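Local coordinates for multicopper oxidase (Pseudomonas thermotolerans, PDB 6VOW), which probably oxidises phenolic substrates one electron at a time at a mononuclear copper and reduces dioxygen to water at a copper cluster, as laccases do, at residues 42-47 with 85-90; 80-85 with 118-123; 106-111 with 137-142. All coordinates share one frame; numbering follows the deposited sequence. Where two conformers were deposited one is given.

Overall arrangement
Contacts 1 and 2 hold the same four-strand sheet and share N85. Contact 1 sets strand 37-49 beside the end of strand 78-85, and contact 2 sets strand 120-126 along the other edge of 78-85. L42 and R82 of the two contacts probably bond through their backbones. Both are partly buried. Contact 2 relies on a backbone ladder and an outward ion pair, contact 1 on one backbone bond and apolar contacts. Contact 3 is buried, lies nearer the centre of the chain and joins loops. Its chemistry is copper coordination and packing on a histidine. Contact 1 touches it through P90 and E139.

Contact 1: residues 42-47 with 85-90; sequences LIAAPV and NKLDEP
K86 and A44 are joined by the backbone hydrogen bond of this contact. K86 N donates a hydrogen bond to A44 O, 2.8 Å away. The bond is bent, with 131° at the hydrogen. A44 pairs with N85 as a parallel bridge. N85 is the last residue of strand 78-85, and K86 to P90 form the loop after it. Apolar contacts flank the bond. On one side the K86 chain runs out past I43, and CD of K86 lies 3.8 Å from CG2 of I43. CG of the same extended chain also lies close to that methyl. On the other side L87 spreads its two methyls over the strand. CD1 of L87 meets CB of A44 at 3.9 Å, and CD2 lies 3.7 Å from CA of A45. P46 slides past L87 in the opposite direction, and its CD comes to 3.5 Å from O of K86.

The next shell is the turn itself. N85 OD1 accepts from L87 N at 3.0 Å, which makes an Asx turn. L87 N sits above the plane of the N85 side-chain carbonyl. N85 ND2 gives a nearly straight bond to E89 O, 3.0 Å long, and a further one to V115 O. The side-chain amide of N85 thus ties L87 N, E89 O and V115 O together. W60 of strand 57-62 and L149 also pack on L87. The contact is the parallel pairing of strands 37-49 and 78-85 in what is, by family, probably the first cupredoxin-type domain. Polar bonds fix the turn, while the strand meets it mainly through hydrocarbon.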
loop_
_atom_site.group_PDB
_atom_site.type_symbol
_atom_site.label_atom_id
_atom_site.label_comp_id
_atom_site.label_asym_id
_atom_site.label_seq_id
_atom_site.Cartn_x
_atom_site.Cartn_y
_atom_site.Cartn_z
ATOM N N LEU A 42 8.454 17.869 1.323
ATOM C CA LEU A 42 8.803 16.529 1.788
ATOM C C LEU A 42 10.242 16.238 1.407
ATOM O O LEU A 42 10.575 16.226 0.223
ATOM C CB LEU A 42 7.911 15.456 1.199
ATOM C CG LEU A 42 8.073 14.076 1.866
ATOM C CD1 LEU A 42 7.852 14.153 3.372
ATOM C CD2 LEU A 42 7.148 13.037 1.306
ATOM N N ILE A 43 11.087 15.965 2.403
ATOM C CA ILE A 43 12.533 15.678 2.195
ATOM C C ILE A 43 12.872 14.184 2.537
ATOM O O ILE A 43 12.637 13.739 3.654
ATOM C CB ILE A 43 13.330 16.606 3.122
ATOM C CG1 ILE A 43 13.148 18.078 2.751
ATOM C CG2 ILE A 43 14.775 16.281 3.105
ATOM C CD1 ILE A 43 13.657 19.023 3.823
ATOM N N ALA A 44 13.439 13.456 1.569
ATOM C CA ALA A 44 14.084 12.162 1.751
ATOM C C ALA A 44 15.564 12.373 2.174
ATOM O O ALA A 44 16.357 13.063 1.532
ATOM C CB ALA A 44 14.026 11.415 0.452
ATOM N N ALA A 45 15.951 11.756 3.252
ATOM C CA ALA A 45 17.265 11.970 3.813
ATOM C C ALA A 45 17.584 10.843 4.766
ATOM O O ALA A 45 16.649 10.194 5.245
ATOM C CB ALA A 45 17.317 13.267 4.588
ATOM N N PRO A 46 18.911 10.645 5.069
ATOM C CA PRO A 46 19.309 9.648 6.024
ATOM C C PRO A 46 18.704 9.908 7.364
ATOM O O PRO A 46 18.724 11.023 7.807
ATOM C CB PRO A 46 20.851 9.799 6.078
ATOM C CG PRO A 46 21.265 10.460 4.776
ATOM C CD PRO A 46 20.096 11.323 4.446
ATOM N N VAL A 47 18.143 8.881 7.974
ATOM C CA VAL A 47 17.687 8.914 9.383
ATOM C C VAL A 47 18.360 7.765 10.174
ATOM O O VAL A 47 18.176 6.656 9.835
ATOM C CB VAL A 47 16.145 8.714 9.561
ATOM C CG1 VAL A 47 15.764 8.990 11.027
ATOM C CG2 VAL A 47 15.344 9.587 8.669
ATOM N N ASN A 85 15.113 15.719 -2.802
ATOM C CA ASN A 85 15.945 14.520 -2.610
ATOM C C ASN A 85 17.261 14.890 -1.883
ATOM O O ASN A 85 18.155 15.489 -2.472
ATOM C CB ASN A 85 16.229 13.905 -3.956
ATOM C CG ASN A 85 17.029 12.632 -3.856
ATOM O OD1 ASN A 85 17.228 12.104 -2.802
ATOM N ND2 ASN A 85 17.436 12.135 -4.947
ATOM N N LYS A 86 17.360 14.595 -0.593
ATOM C CA LYS A 86 18.653 14.726 0.122
ATOM C C LYS A 86 19.333 13.384 0.465
ATOM O O LYS A 86 20.049 13.222 1.485
ATOM C CB LYS A 86 18.466 15.557 1.349
ATOM C CG LYS A 86 18.034 16.991 1.066
ATOM C CD LYS A 86 18.224 17.813 2.352
ATOM C CE LYS A 86 18.238 19.325 2.166
ATOM N NZ LYS A 86 17.915 20.019 3.447
ATOM N N LEU A 87 19.085 12.416 -0.405
ATOM C CA LEU A 87 19.796 11.160 -0.382
ATOM C C LEU A 87 20.976 11.308 -1.282
ATOM O O LEU A 87 21.222 12.339 -1.917
ATOM C CB LEU A 87 18.898 9.978 -0.826
ATOM C CG LEU A 87 17.704 9.769 0.031
ATOM C CD1 LEU A 87 16.774 8.816 -0.652
ATOM C CD2 LEU A 87 18.056 9.272 1.433
ATOM N N ASP A 88 21.734 10.243 -1.319
ATOM C CA ASP A 88 22.941 10.248 -2.081
ATOM C C ASP A 88 22.745 9.554 -3.389
ATOM O O ASP A 88 23.696 9.358 -4.046
ATOM C CB ASP A 88 24.144 9.785 -1.275
ATOM C CG ASP A 88 24.078 8.321 -0.826
ATOM O OD1 ASP A 88 23.350 7.447 -1.441
ATOM O OD2 ASP A 88 24.805 8.058 0.184
ATOM N N GLU A 89 21.493 9.263 -3.755
ATOM C CA GLU A 89 21.164 8.703 -5.044
ATOM C C GLU A 89 19.742 9.082 -5.534
ATOM O O GLU A 89 18.943 9.522 -4.772
ATOM C CB GLU A 89 21.255 7.183 -4.991
ATOM C CG GLU A 89 20.145 6.532 -4.197
ATOM C CD GLU A 89 20.419 5.057 -3.959
ATOM O OE1 GLU A 89 21.567 4.662 -3.806
ATOM O OE2 GLU A 89 19.518 4.282 -3.934
ATOM N N PRO A 90 19.475 8.836 -6.825
ATOM C CA PRO A 90 18.200 9.262 -7.360
ATOM C C PRO A 90 16.985 8.588 -6.708
ATOM O O PRO A 90 17.080 7.498 -6.210
ATOM C CB PRO A 90 18.306 8.879 -8.845
ATOM C CG PRO A 90 19.767 8.703 -9.137
ATOM C CD PRO A 90 20.383 8.277 -7.884
#

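Contact 2: residues 80-85 with 118-123; sequences RVRFIN and GEYFDY
R82 and D122 form a salt bridge on the outer face of two antiparallel strands. R82 NE meets D122 OD1 at 2.7 Å, on the syn side of the carboxylate and within the guanidinium plane. A second bond from NE to OD2 is weak. Bends at chi2 and chi3 bring NE of R82 round to D122. Y120 lies against one face of the guanidinium in an off-centre cation-pi contact, with R82 CZ 4.2 Å from the ring centroid. An alanine in place of D122 would probably leave R82 NE without its carboxylate mate and the guanidinium freer to turn.

V81, F83 and N85 pair with the 118-123 segment through their backbones. R82 and I84 turn theirs to strand 37-49, where R82 bonds with Y40 and L42, and I84 with L42. V81 and Y123 exchange N-H to O bonds in both directions, and V81 N reaches Y123 O at 2.7 Å. F83 N donates to F121 O at 2.6 Å. N85 N gives to E119 O at 2.9 Å, and G118 N closes the end on N85 O. On the opposite face F83 CB approaches the edge of the Y123 ring, 3.7 Å from CE2. The Y123 hydroxyl is bonded to Q112 and I93.

V81-Y123 and F83-F121 are hydrogen-bonded pairs; R82-D122 and I84-Y120 are non-hydrogen-bonded ones. This is the antiparallel edge of a cupredoxin-type beta-sandwich sheet, consistent with the multicopper oxidase family.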
loop_
_atom_site.group_PDB
_atom_site.type_symbol
_atom_site.label_atom_id
_atom_site.label_comp_id
_atom_site.label_asym_id
_atom_site.label_seq_id
_atom_site.Cartn_x
_atom_site.Cartn_y
_atom_site.Cartn_z
ATOM N N ARG A 80 -0.107 19.072 -2.982
ATOM C CA ARG A 80 1.094 19.676 -3.611
ATOM C C ARG A 80 2.256 19.390 -2.731
ATOM O O ARG A 80 2.281 19.779 -1.546
ATOM C CB ARG A 80 0.929 21.191 -3.777
ATOM C CG ARG A 80 2.005 21.882 -4.619
ATOM C CD ARG A 80 1.526 23.204 -5.236
ATOM N NE ARG A 80 1.204 24.198 -4.207
ATOM C CZ ARG A 80 0.587 25.341 -4.467
ATOM N NH1 ARG A 80 0.230 25.619 -5.674
ATOM N NH2 ARG A 80 0.315 26.181 -3.510
ATOM N N VAL A 81 3.203 18.636 -3.273
ATOM C CA VAL A 81 4.334 18.207 -2.464
ATOM C C VAL A 81 5.582 18.561 -3.217
ATOM O O VAL A 81 5.824 18.060 -4.306
ATOM C CB VAL A 81 4.358 16.711 -2.199
ATOM C CG1 VAL A 81 5.615 16.423 -1.354
ATOM C CG2 VAL A 81 3.067 16.298 -1.501
ATOM N N ARG A 82 6.331 19.464 -2.610
ATOM C CA ARG A 82 7.674 19.837 -3.025
ATOM C C ARG A 82 8.582 18.754 -2.457
ATOM O O ARG A 82 8.918 18.766 -1.273
ATOM C CB ARG A 82 7.969 21.250 -2.496
ATOM C CG ARG A 82 9.402 21.721 -2.510
ATOM C CD ARG A 82 9.888 21.873 -3.891
ATOM N NE ARG A 82 9.305 23.011 -4.638
ATOM C CZ ARG A 82 9.744 24.258 -4.606
ATOM N NH1 ARG A 82 10.719 24.645 -3.787
ATOM N NH2 ARG A 82 9.158 25.134 -5.384
ATOM N N PHE A 83 8.889 17.763 -3.327
ATOM C CA PHE A 83 9.751 16.730 -2.941
ATOM C C PHE A 83 11.237 17.062 -3.220
ATOM O O PHE A 83 11.639 17.389 -4.289
ATOM C CB PHE A 83 9.395 15.405 -3.557
ATOM C CG PHE A 83 10.466 14.408 -3.340
ATOM C CD1 PHE A 83 10.814 14.025 -2.032
ATOM C CD2 PHE A 83 11.126 13.857 -4.380
ATOM C CE1 PHE A 83 11.816 13.056 -1.818
ATOM C CE2 PHE A 83 12.152 12.893 -4.175
ATOM C CZ PHE A 83 12.475 12.508 -2.910
ATOM N N ILE A 84 12.018 16.970 -2.182
ATOM C CA ILE A 84 13.418 17.329 -2.248
ATOM C C ILE A 84 14.228 16.116 -1.894
ATOM O O ILE A 84 14.092 15.596 -0.790
ATOM C CB ILE A 84 13.771 18.429 -1.250
ATOM C CG1 ILE A 84 12.881 19.677 -1.503
ATOM C CG2 ILE A 84 15.222 18.850 -1.454
ATOM C CD1 ILE A 84 13.013 20.786 -0.452
ATOM N N ASN A 85 15.113 15.719 -2.802
ATOM C CA ASN A 85 15.945 14.520 -2.610
ATOM C C ASN A 85 17.261 14.890 -1.883
ATOM O O ASN A 85 18.155 15.489 -2.472
ATOM C CB ASN A 85 16.229 13.905 -3.956
ATOM C CG ASN A 85 17.029 12.632 -3.856
ATOM O OD1 ASN A 85 17.228 12.104 -2.802
ATOM N ND2 ASN A 85 17.436 12.135 -4.947
ATOM N N GLY A 118 19.972 16.361 -4.142
ATOM C CA GLY A 118 19.980 17.830 -4.022
ATOM C C GLY A 118 18.985 18.612 -4.832
ATOM O O GLY A 118 18.907 19.845 -4.655
ATOM N N GLU A 119 18.250 17.919 -5.723
ATOM C CA GLU A 119 17.215 18.494 -6.564
ATOM C C GLU A 119 15.841 18.332 -5.840
ATOM O O GLU A 119 15.810 17.831 -4.713
ATOM C CB GLU A 119 17.145 17.756 -7.929
ATOM C CG GLU A 119 18.278 17.902 -8.962
ATOM C CD GLU A 119 17.929 17.196 -10.315
ATOM O OE1 GLU A 119 16.841 16.517 -10.442
ATOM O OE2 GLU A 119 18.749 17.301 -11.275
ATOM N N TYR A 120 14.747 18.766 -6.508
ATOM C CA TYR A 120 13.352 18.682 -6.038
ATOM C C TYR A 120 12.404 18.382 -7.149
ATOM O O TYR A 120 12.749 18.500 -8.282
ATOM C CB TYR A 120 12.931 19.972 -5.294
ATOM C CG TYR A 120 12.740 21.170 -6.137
ATOM C CD1 TYR A 120 13.832 22.003 -6.478
ATOM C CD2 TYR A 120 11.464 21.504 -6.619
ATOM C CE1 TYR A 120 13.650 23.125 -7.286
ATOM C CE2 TYR A 120 11.283 22.622 -7.439
ATOM C CZ TYR A 120 12.372 23.429 -7.726
ATOM O OH TYR A 120 12.187 24.503 -8.517
ATOM N N PHE A 121 11.190 17.937 -6.826
ATOM C CA PHE A 121 10.167 17.673 -7.846
ATOM C C PHE A 121 8.874 18.036 -7.118
ATOM O O PHE A 121 8.721 17.817 -5.882
ATOM C CB PHE A 121 10.147 16.203 -8.336
ATOM C CG PHE A 121 9.260 15.964 -9.519
ATOM C CD1 PHE A 121 7.918 15.596 -9.347
ATOM C CD2 PHE A 121 9.758 16.099 -10.854
ATOM C CE1 PHE A 121 7.104 15.321 -10.453
ATOM C CE2 PHE A 121 8.927 15.836 -11.969
ATOM C CZ PHE A 121 7.603 15.441 -11.765
ATOM N N ASP A 122 8.004 18.695 -7.859
ATOM C CA ASP A 122 6.750 19.163 -7.299
ATOM C C ASP A 122 5.684 18.222 -7.775
ATOM O O ASP A 122 5.305 18.267 -8.962
ATOM C CB ASP A 122 6.487 20.545 -7.787
ATOM C CG ASP A 122 7.160 21.613 -6.966
ATOM O OD1 ASP A 122 7.317 21.473 -5.751
ATOM O OD2 ASP A 122 7.481 22.660 -7.536
ATOM N N TYR A 123 5.195 17.381 -6.845
ATOM C CA TYR A 123 4.067 16.486 -7.159
ATOM C C TYR A 123 2.836 17.264 -6.809
ATOM O O TYR A 123 2.656 17.591 -5.669
ATOM C CB TYR A 123 4.093 15.126 -6.412
ATOM C CG TYR A 123 5.324 14.285 -6.765
ATOM C CD1 TYR A 123 5.315 13.419 -7.821
ATOM C CD2 TYR A 123 6.472 14.354 -5.998
ATOM C CE1 TYR A 123 6.425 12.661 -8.154
ATOM C CE2 TYR A 123 7.595 13.602 -6.304
ATOM C CZ TYR A 123 7.568 12.770 -7.383
ATOM O OH TYR A 123 8.688 12.094 -7.668
#

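Contact 3: residues 106-111 with 137-142; sequences GVPYVS and PHESSA. With C2O (Cu-O-Cu linkage), chain B.
H138 is the first residue of 137-142 to touch the other loop, at G106 and V107. Its ring lies beneath the V107 branch. V107 CG2 sits over the ring centre in a CH-pi contact, 4.2 Å from the centroid and 12° off the normal. CG2, anti to the V107 carbonyl carbon, is the branch that faces the ring, and the valine and histidine side chains lie side by side. G106 O approaches H138 CB at 3.4 Å. The same oxygen accepts from T92 OG1, which also takes the backbone N-H of H138. T92 therefore links both loops at this point.

H138 NE2 binds copper CU3 of the Cu-O-Cu linkage at 2.2 Å. H393 and H438 complete its histidine set. V107 also touches H393, so this one valine packs against two ligands of the same copper. The carbonyl of H138 turns to the proline, and P108 CD lies 3.1 Å from H138 O.

E139 follows and crosses P108 obliquely. The bend at chi2 (102°) brings CD round to the P108 ring. The carboxylate OE2 of E139 then lies beside CG and CB of P108, at a short 2.9 Å from CG. S141 and A142 begin helix 141-146, which packs on helix 442-446. The histidine is part of the His-X-His pair H136 and H138. Such pairs, drawn here from the first and last cupredoxin domains, build the trinuclear copper site typical of laccases.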
loop_
_atom_site.group_PDB
_atom_site.type_symbol
_atom_site.label_atom_id
_atom_site.label_comp_id
_atom_site.label_asym_id
_atom_site.label_seq_id
_atom_site.Cartn_x
_atom_site.Cartn_y
_atom_site.Cartn_z
ATOM N N GLY A 106 5.505 9.077 -10.694
ATOM C CA GLY A 106 6.729 8.829 -9.967
ATOM C C GLY A 106 7.496 7.611 -10.455
ATOM O O GLY A 106 8.394 7.118 -9.795
ATOM N N VAL A 107 7.181 7.147 -11.635
ATOM C CA VAL A 107 7.933 6.063 -12.193
ATOM C C VAL A 107 9.103 6.563 -13.085
ATOM O O VAL A 107 8.889 7.309 -14.052
ATOM C CB VAL A 107 6.997 5.166 -13.005
ATOM C CG1 VAL A 107 7.844 4.176 -13.780
ATOM C CG2 VAL A 107 6.024 4.470 -12.063
ATOM N N PRO A 108 10.344 6.158 -12.783
ATOM C CA PRO A 108 11.418 6.757 -13.534
ATOM C C PRO A 108 11.288 6.347 -14.953
ATOM O O PRO A 108 11.029 5.166 -15.210
ATOM C CB PRO A 108 12.687 6.178 -12.879
ATOM C CG PRO A 108 12.269 5.875 -11.458
ATOM C CD PRO A 108 10.851 5.396 -11.621
ATOM N N TYR A 109 11.395 7.336 -15.835
ATOM C CA TYR A 109 11.443 7.207 -17.300
ATOM C C TYR A 109 10.106 6.935 -17.969
ATOM O O TYR A 109 10.026 6.807 -19.197
ATOM C CB TYR A 109 12.546 6.234 -17.736
ATOM C CG TYR A 109 13.902 6.616 -17.155
ATOM C CD1 TYR A 109 14.661 7.669 -17.702
ATOM C CD2 TYR A 109 14.433 5.898 -16.072
ATOM C CE1 TYR A 109 15.908 8.008 -17.162
ATOM C CE2 TYR A 109 15.652 6.215 -15.534
ATOM C CZ TYR A 109 16.374 7.261 -16.079
ATOM O OH TYR A 109 17.551 7.519 -15.525
ATOM N N VAL A 110 9.052 6.894 -17.167
ATOM C CA VAL A 110 7.686 6.796 -17.663
ATOM C C VAL A 110 6.966 8.058 -17.225
ATOM O O VAL A 110 6.354 8.698 -18.063
ATOM C CB VAL A 110 7.030 5.519 -17.110
ATOM C CG1 VAL A 110 5.513 5.533 -17.188
ATOM C CG2 VAL A 110 7.630 4.290 -17.821
ATOM N N SER A 111 7.061 8.405 -15.929
ATOM C CA SER A 111 6.448 9.625 -15.369
ATOM C C SER A 111 7.375 10.813 -15.510
ATOM O O SER A 111 6.948 11.887 -15.843
ATOM C CB SER A 111 6.132 9.554 -13.827
ATOM O OG SER A 111 6.105 10.931 -13.158
ATOM N N PRO A 137 9.280 5.210 -3.020
ATOM C CA PRO A 137 9.997 5.375 -4.283
ATOM C C PRO A 137 9.626 4.353 -5.216
ATOM O O PRO A 137 9.040 3.346 -4.824
ATOM C CB PRO A 137 11.472 5.194 -3.894
ATOM C CG PRO A 137 11.486 5.601 -2.477
ATOM C CD PRO A 137 10.215 5.119 -1.898
ATOM N N HIS A 138 9.953 4.623 -6.467
ATOM C CA HIS A 138 9.868 3.623 -7.498
ATOM C C HIS A 138 11.193 3.479 -8.257
ATOM O O HIS A 138 11.202 3.232 -9.431
ATOM C CB HIS A 138 8.763 3.988 -8.427
ATOM C CG HIS A 138 7.946 2.831 -8.777
ATOM N ND1 HIS A 138 8.370 1.909 -9.700
ATOM C CD2 HIS A 138 6.809 2.356 -8.236
ATOM C CE1 HIS A 138 7.480 0.941 -9.780
ATOM N NE2 HIS A 138 6.522 1.207 -8.921
ATOM N N GLU A 139 12.284 3.633 -7.521
ATOM C CA GLU A 139 13.625 3.644 -8.030
ATOM C C GLU A 139 14.405 2.966 -6.943
ATOM O O GLU A 139 14.228 3.334 -5.795
ATOM C CB GLU A 139 14.150 5.083 -8.230
ATOM C CG GLU A 139 15.622 5.178 -8.699
ATOM C CD GLU A 139 15.855 5.481 -10.193
ATOM O OE1 GLU A 139 16.878 6.143 -10.531
ATOM O OE2 GLU A 139 15.060 5.040 -11.040
ATOM N N SER A 140 15.263 1.999 -7.275
ATOM C CA SER A 140 16.083 1.304 -6.259
ATOM C C SER A 140 15.191 0.822 -5.120
ATOM O O SER A 140 15.473 1.026 -3.963
ATOM C CB SER A 140 17.184 2.251 -5.689
ATOM O OG SER A 140 17.949 2.883 -6.708
ATOM N N SER A 141 14.117 0.165 -5.482
ATOM C CA SER A 141 12.970 0.066 -4.652
ATOM C C SER A 141 13.235 -0.769 -3.432
ATOM O O SER A 141 13.046 -0.297 -2.322
ATOM C CB SER A 141 11.764 -0.439 -5.466
ATOM O OG SER A 141 11.483 0.373 -6.635
ATOM N N ALA A 142 13.773 -1.971 -3.601
ATOM C CA ALA A 142 14.052 -2.911 -2.480
ATOM C C ALA A 142 14.900 -2.257 -1.426
ATOM O O ALA A 142 14.600 -2.272 -0.200
ATOM C CB ALA A 142 14.752 -4.165 -3.027
HETATM CU CU2 C2O B . 3.260 0.873 -4.096
HETATM CU CU3 C2O B . 4.557 0.316 -8.472
HETATM O O1 C2O B . 3.823 0.459 -6.295
#